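Local coordinates for protein gingipain R2 Pro-Domain (Porphyromonas gingivalis, PDB 4IEF) that is the pro-domain of an arginine-specific cysteine protease and, as in other protease propeptides, probably keeps the catalytic domain inactive until maturation, at residues Lys27-Met32 against Tyr166-Val171; Asn123-Phe128 against Asn157-Thr162. All coordinates share one frame; numbering follows the deposited sequence.

Interaction 1 (Lys27-Met32 against Tyr166-Val171); sequences KVQFRM and YTEIVV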
# COMPACT_ATOMS: atom_id res chain seq x y z
N LYS A 27 -16.64 22.59 -1.08
CA LYS A 27 -16.55 23.32 -2.35
C LYS A 27 -15.17 23.06 -2.94
O LYS A 27 -14.16 23.46 -2.35
CB LYS A 27 -16.82 24.82 -2.15
CG LYS A 27 -17.53 25.48 -3.32
CD LYS A 27 -17.91 26.92 -2.98
CE LYS A 27 -18.17 27.75 -4.21
NZ LYS A 27 -18.34 29.18 -3.87
N VAL A 28 -15.12 22.30 -4.05
CA VAL A 28 -13.85 21.91 -4.67
C VAL A 28 -13.74 22.56 -6.05
O VAL A 28 -14.66 22.49 -6.87
CB VAL A 28 -13.68 20.36 -4.74
CG1 VAL A 28 -12.30 19.97 -5.29
CG2 VAL A 28 -13.90 19.70 -3.38
N GLN A 29 -12.58 23.19 -6.30
CA GLN A 29 -12.26 23.83 -7.56
C GLN A 29 -11.27 22.99 -8.35
O GLN A 29 -10.23 22.57 -7.83
CB GLN A 29 -11.70 25.25 -7.32
CG GLN A 29 -11.01 25.87 -8.55
CD GLN A 29 -10.49 27.26 -8.29
OE1 GLN A 29 -11.26 28.21 -8.11
NE2 GLN A 29 -9.18 27.41 -8.27
N PHE A 30 -11.60 22.76 -9.62
CA PHE A 30 -10.73 22.10 -10.58
C PHE A 30 -10.29 23.14 -11.59
O PHE A 30 -11.12 23.96 -12.03
CB PHE A 30 -11.42 20.92 -11.29
CG PHE A 30 -10.72 20.49 -12.57
CD1 PHE A 30 -11.02 21.10 -13.79
CD2 PHE A 30 -9.72 19.52 -12.54
CE1 PHE A 30 -10.31 20.76 -14.95
CE2 PHE A 30 -9.05 19.15 -13.71
CZ PHE A 30 -9.34 19.78 -14.91
N ARG A 31 -9.02 23.10 -11.98
CA ARG A 31 -8.49 23.94 -13.04
C ARG A 31 -7.62 23.07 -13.93
O ARG A 31 -6.86 22.23 -13.42
CB ARG A 31 -7.74 25.15 -12.49
CG ARG A 31 -8.67 26.33 -12.18
CD ARG A 31 -7.93 27.47 -11.51
NE ARG A 31 -8.78 28.64 -11.36
CZ ARG A 31 -8.44 29.74 -10.68
NH1 ARG A 31 -7.27 29.81 -10.06
NH2 ARG A 31 -9.28 30.76 -10.61
N MET A 32 -7.79 23.20 -15.26
CA MET A 32 -7.03 22.43 -16.25
C MET A 32 -5.54 22.77 -16.15
O MET A 32 -5.16 23.94 -16.14
CB MET A 32 -7.56 22.69 -17.67
CG MET A 32 -6.89 21.82 -18.74
SD MET A 32 -7.06 20.03 -18.46
CE MET A 32 -8.70 19.76 -19.14
N TYR A 166 -12.88 22.12 -20.44
CA TYR A 166 -13.28 22.87 -19.25
C TYR A 166 -12.03 23.30 -18.49
O TYR A 166 -11.34 22.48 -17.89
CB TYR A 166 -14.25 22.07 -18.37
CG TYR A 166 -15.65 22.00 -18.95
CD1 TYR A 166 -15.97 21.08 -19.95
CD2 TYR A 166 -16.65 22.86 -18.51
CE1 TYR A 166 -17.24 21.03 -20.51
CE2 TYR A 166 -17.93 22.81 -19.06
CZ TYR A 166 -18.23 21.89 -20.05
OH TYR A 166 -19.49 21.84 -20.61
N THR A 167 -11.70 24.60 -18.60
CA THR A 167 -10.51 25.19 -17.98
C THR A 167 -10.72 25.33 -16.47
O THR A 167 -9.73 25.27 -15.73
CB THR A 167 -10.16 26.52 -18.63
OG1 THR A 167 -11.28 27.40 -18.55
CG2 THR A 167 -9.71 26.36 -20.08
N GLU A 168 -11.98 25.49 -16.02
CA GLU A 168 -12.33 25.59 -14.60
C GLU A 168 -13.70 24.97 -14.33
O GLU A 168 -14.64 25.16 -15.10
CB GLU A 168 -12.30 27.05 -14.12
CG GLU A 168 -12.42 27.19 -12.61
CD GLU A 168 -12.59 28.62 -12.14
OE1 GLU A 168 -11.60 29.21 -11.66
OE2 GLU A 168 -13.72 29.15 -12.26
N ILE A 169 -13.78 24.20 -13.23
CA ILE A 169 -15.00 23.57 -12.72
C ILE A 169 -15.00 23.71 -11.20
O ILE A 169 -14.07 23.23 -10.54
CB ILE A 169 -15.20 22.07 -13.13
CG1 ILE A 169 -15.09 21.83 -14.66
CG2 ILE A 169 -16.53 21.52 -12.57
CD1 ILE A 169 -14.84 20.35 -15.07
N VAL A 170 -16.04 24.33 -10.64
CA VAL A 170 -16.20 24.45 -9.19
C VAL A 170 -17.46 23.66 -8.83
O VAL A 170 -18.54 23.93 -9.36
CB VAL A 170 -16.24 25.90 -8.65
CG1 VAL A 170 -16.35 25.91 -7.12
CG2 VAL A 170 -15.01 26.69 -9.10
N VAL A 171 -17.30 22.67 -7.93
CA VAL A 171 -18.42 21.84 -7.50
C VAL A 171 -18.71 22.02 -6.01
O VAL A 171 -17.81 22.29 -5.21
CB VAL A 171 -18.25 20.33 -7.84
CG1 VAL A 171 -18.17 20.10 -9.35
CG2 VAL A 171 -17.05 19.70 -7.13
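Arg31 and Glu168 lie side by side and point the same way from neighbouring antiparallel strands, their guanidinium and carboxylate planes only 11° apart. The arginine grips side-on: Arg31 NE donates at 2.9 Å to Glu168 OE1, which offers its anti lone pair, and Arg31 NH2 meets the same Glu168 OE1 at 3.0 Å, nearly along its C-O axis. One oxygen therefore takes both N-H groups of this salt bridge. Glu168 CG stands anti to its backbone N (chi1 -170°), which lays it against Arg31 CG, so the aliphatic parts of the two long chains also touch. On the same face Val170 spreads its methyls, CG1 toward Lys27 CE and CG2 toward Gln29 CB, and Gln29 NE2 sits over one face of the guanidinium, offset toward its rim.

The other face is apolar. Val171 CG2 packs against Val28 CB at 4.2 Å, and the Phe30 ring crosses Ile169 obliquely, with CD1 of each residue 4.1 Å apart. The edge of that ring turns to Tyr166 O, 3.6 Å from Phe30 CE1. Phe151, on strand 144-157, meets the Phe30 ring from outside the pair.

Between the faces, reciprocal backbone bonds join Val28 with Val171 and Phe30 with Ile169, the shortest from Phe30 N to Ile169 O at 2.7 Å. The ladder ends where Met32 N bonds to Thr167 O, beside a classic beta bulge formed by Thr167 and Glu168 opposite Lys89. Branched and aromatic residues suit the face of Val28, Phe30, Ile169 and Val171, all four of them buried, whereas the partly exposed ion pair implies charge compensation across the strands, probably tempered by solvent.

Interaction 2 (Asn123-Phe128 against Asn157-Thr162); sequences NEDKFF and NPVTKT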
# COMPACT_ATOMS: atom_id res chain seq x y z
N ASN A 123 -20.91 7.08 -33.52
CA ASN A 123 -21.96 7.41 -34.48
C ASN A 123 -23.10 8.19 -33.79
O ASN A 123 -24.05 8.59 -34.45
CB ASN A 123 -22.50 6.14 -35.16
CG ASN A 123 -21.47 5.32 -35.91
OD1 ASN A 123 -21.04 5.66 -37.02
ND2 ASN A 123 -21.11 4.19 -35.35
N GLU A 124 -22.97 8.43 -32.46
CA GLU A 124 -23.97 9.13 -31.64
C GLU A 124 -23.68 10.63 -31.55
O GLU A 124 -22.60 11.03 -31.11
CB GLU A 124 -24.04 8.49 -30.24
CG GLU A 124 -24.68 7.12 -30.22
CD GLU A 124 -24.31 6.22 -29.06
OE1 GLU A 124 -24.07 5.01 -29.30
OE2 GLU A 124 -24.29 6.71 -27.91
N ASP A 125 -24.64 11.45 -32.00
CA ASP A 125 -24.54 12.91 -32.01
C ASP A 125 -24.92 13.49 -30.63
O ASP A 125 -26.04 13.99 -30.44
CB ASP A 125 -25.39 13.51 -33.14
CG ASP A 125 -25.21 15.01 -33.40
OD1 ASP A 125 -24.24 15.60 -32.87
OD2 ASP A 125 -26.02 15.57 -34.16
N LYS A 126 -23.97 13.40 -29.68
CA LYS A 126 -24.08 13.90 -28.30
C LYS A 126 -22.68 14.02 -27.68
O LYS A 126 -21.73 13.41 -28.19
CB LYS A 126 -25.00 13.01 -27.43
CG LYS A 126 -24.44 11.63 -27.09
CD LYS A 126 -25.19 11.02 -25.92
CE LYS A 126 -24.36 10.01 -25.17
NZ LYS A 126 -25.08 9.47 -23.99
N PHE A 127 -22.56 14.77 -26.56
CA PHE A 127 -21.29 14.93 -25.86
C PHE A 127 -21.09 13.84 -24.83
O PHE A 127 -21.96 13.60 -24.00
CB PHE A 127 -21.17 16.32 -25.22
CG PHE A 127 -20.75 17.38 -26.22
CD1 PHE A 127 -21.70 18.09 -26.94
CD2 PHE A 127 -19.40 17.64 -26.45
CE1 PHE A 127 -21.31 19.06 -27.87
CE2 PHE A 127 -19.02 18.60 -27.38
CZ PHE A 127 -19.97 19.31 -28.08
N PHE A 128 -19.94 13.16 -24.93
CA PHE A 128 -19.52 12.09 -24.03
C PHE A 128 -18.51 12.65 -23.00
O PHE A 128 -17.71 13.50 -23.38
CB PHE A 128 -18.88 10.94 -24.83
CG PHE A 128 -19.87 10.11 -25.63
CD1 PHE A 128 -20.36 8.91 -25.13
CD2 PHE A 128 -20.27 10.52 -26.89
CE1 PHE A 128 -21.26 8.14 -25.87
CE2 PHE A 128 -21.17 9.75 -27.64
CZ PHE A 128 -21.65 8.56 -27.12
N ASN A 157 -18.00 15.35 -28.66
CA ASN A 157 -19.06 14.92 -29.56
C ASN A 157 -18.37 14.25 -30.76
O ASN A 157 -17.66 14.94 -31.49
CB ASN A 157 -19.96 16.10 -29.97
CG ASN A 157 -21.22 15.70 -30.72
OD1 ASN A 157 -21.20 14.87 -31.65
ND2 ASN A 157 -22.34 16.30 -30.36
N PRO A 158 -18.50 12.91 -30.93
CA PRO A 158 -17.78 12.23 -32.03
C PRO A 158 -18.30 12.54 -33.44
O PRO A 158 -17.51 12.51 -34.38
CB PRO A 158 -17.97 10.75 -31.71
CG PRO A 158 -18.48 10.68 -30.32
CD PRO A 158 -19.25 11.94 -30.11
N VAL A 159 -19.60 12.83 -33.59
CA VAL A 159 -20.23 13.13 -34.88
C VAL A 159 -19.81 14.53 -35.37
O VAL A 159 -19.48 14.68 -36.56
CB VAL A 159 -21.77 12.96 -34.79
CG1 VAL A 159 -22.49 13.58 -35.99
CG2 VAL A 159 -22.15 11.49 -34.64
N THR A 160 -19.82 15.55 -34.49
CA THR A 160 -19.47 16.92 -34.88
C THR A 160 -17.95 17.17 -34.80
O THR A 160 -17.48 18.20 -35.31
CB THR A 160 -20.23 17.96 -34.02
OG1 THR A 160 -19.81 17.85 -32.67
CG2 THR A 160 -21.74 17.81 -34.12
N LYS A 161 -17.19 16.25 -34.16
CA LYS A 161 -15.73 16.32 -33.95
C LYS A 161 -15.36 17.55 -33.10
O LYS A 161 -14.30 18.16 -33.29
CB LYS A 161 -14.95 16.30 -35.30
CG LYS A 161 -15.01 14.95 -36.02
CD LYS A 161 -14.20 14.92 -37.32
CE LYS A 161 -12.73 14.65 -37.10
NZ LYS A 161 -12.05 14.25 -38.37
N THR A 162 -16.25 17.92 -32.16
CA THR A 162 -16.06 19.07 -31.29
C THR A 162 -15.67 18.61 -29.89
O THR A 162 -16.36 17.78 -29.27
CB THR A 162 -17.31 19.96 -31.30
OG1 THR A 162 -17.58 20.37 -32.65
CG2 THR A 162 -17.16 21.19 -30.43
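An Asx motif in the beta-hairpin turn between strands 144-157 and 162-176 forms the core of this contact, against which the irregular segment 123-128 is laid. Asn157 suits the place because its amide works in two directions. Its OD1 accepts from Thr160 N at 3.2 Å, the donor standing well above the carbonyl plane, and weakly from Val159 N. Its ND2 crosses to the other segment and donates to Asp125 OD1 at 3.2 Å, meeting the carboxylate oxygen nearly along its C-O axis. The hairpin closes with a G1 beta bulge, Lys161 and Thr162 facing Asn157; Lys161 takes the positive phi that this bulge needs.

Asp125 is the centre of an inverse gamma turn, and its side chain crosses Val159 at about a right angle, CB to CB at 4.0 Å. The branched Val159 also reaches back with CG2 to Asn123 O, 3.5 Å away. Pro158, whose ring supplies a compact apolar surface, sets CD 3.7 Å from Phe128 CD2, and Tyr122 touches the proline as well.

Of the two phenylalanines, Phe127 is covered more by the hairpin turn. With CG anti to its carbonyl carbon (chi1 -81°), the side chain leads toward the hairpin; Arg164 adds a cation-pi contact to the ring, and Thr162 O comes within 3.4 Å of Phe127 CE2. The Asn157 amide plane is turned 88° from the ring, while Asn157 CB makes a CH-pi contact 3.6 Å from the centroid of Phe127, just 8° off the ring normal.

Both contacts draw on the long strand 162-176, since Thr162 at the hairpin end belongs to interaction 2 and Tyr166-Val171, in interaction 1, begin after three intervening residues. Their centres are nevertheless about 23 Å apart, and apart from this closeness in sequence the two do not touch. Along the chain the order is 27-32, 123-128, 157-162, 166-171, so the contact with the smaller sequence separation falls within the span of the larger. Interaction 1 pairs strand 25-31 with strand 162-176 inside the seven-stranded antiparallel sheet; interaction 2 lies farther from the centre of the chain, where a connecting loop meets the hairpin turn. One strand thus ties an early N-terminal strand to the sheet and continues from the turn against which the loop 123-128 lies.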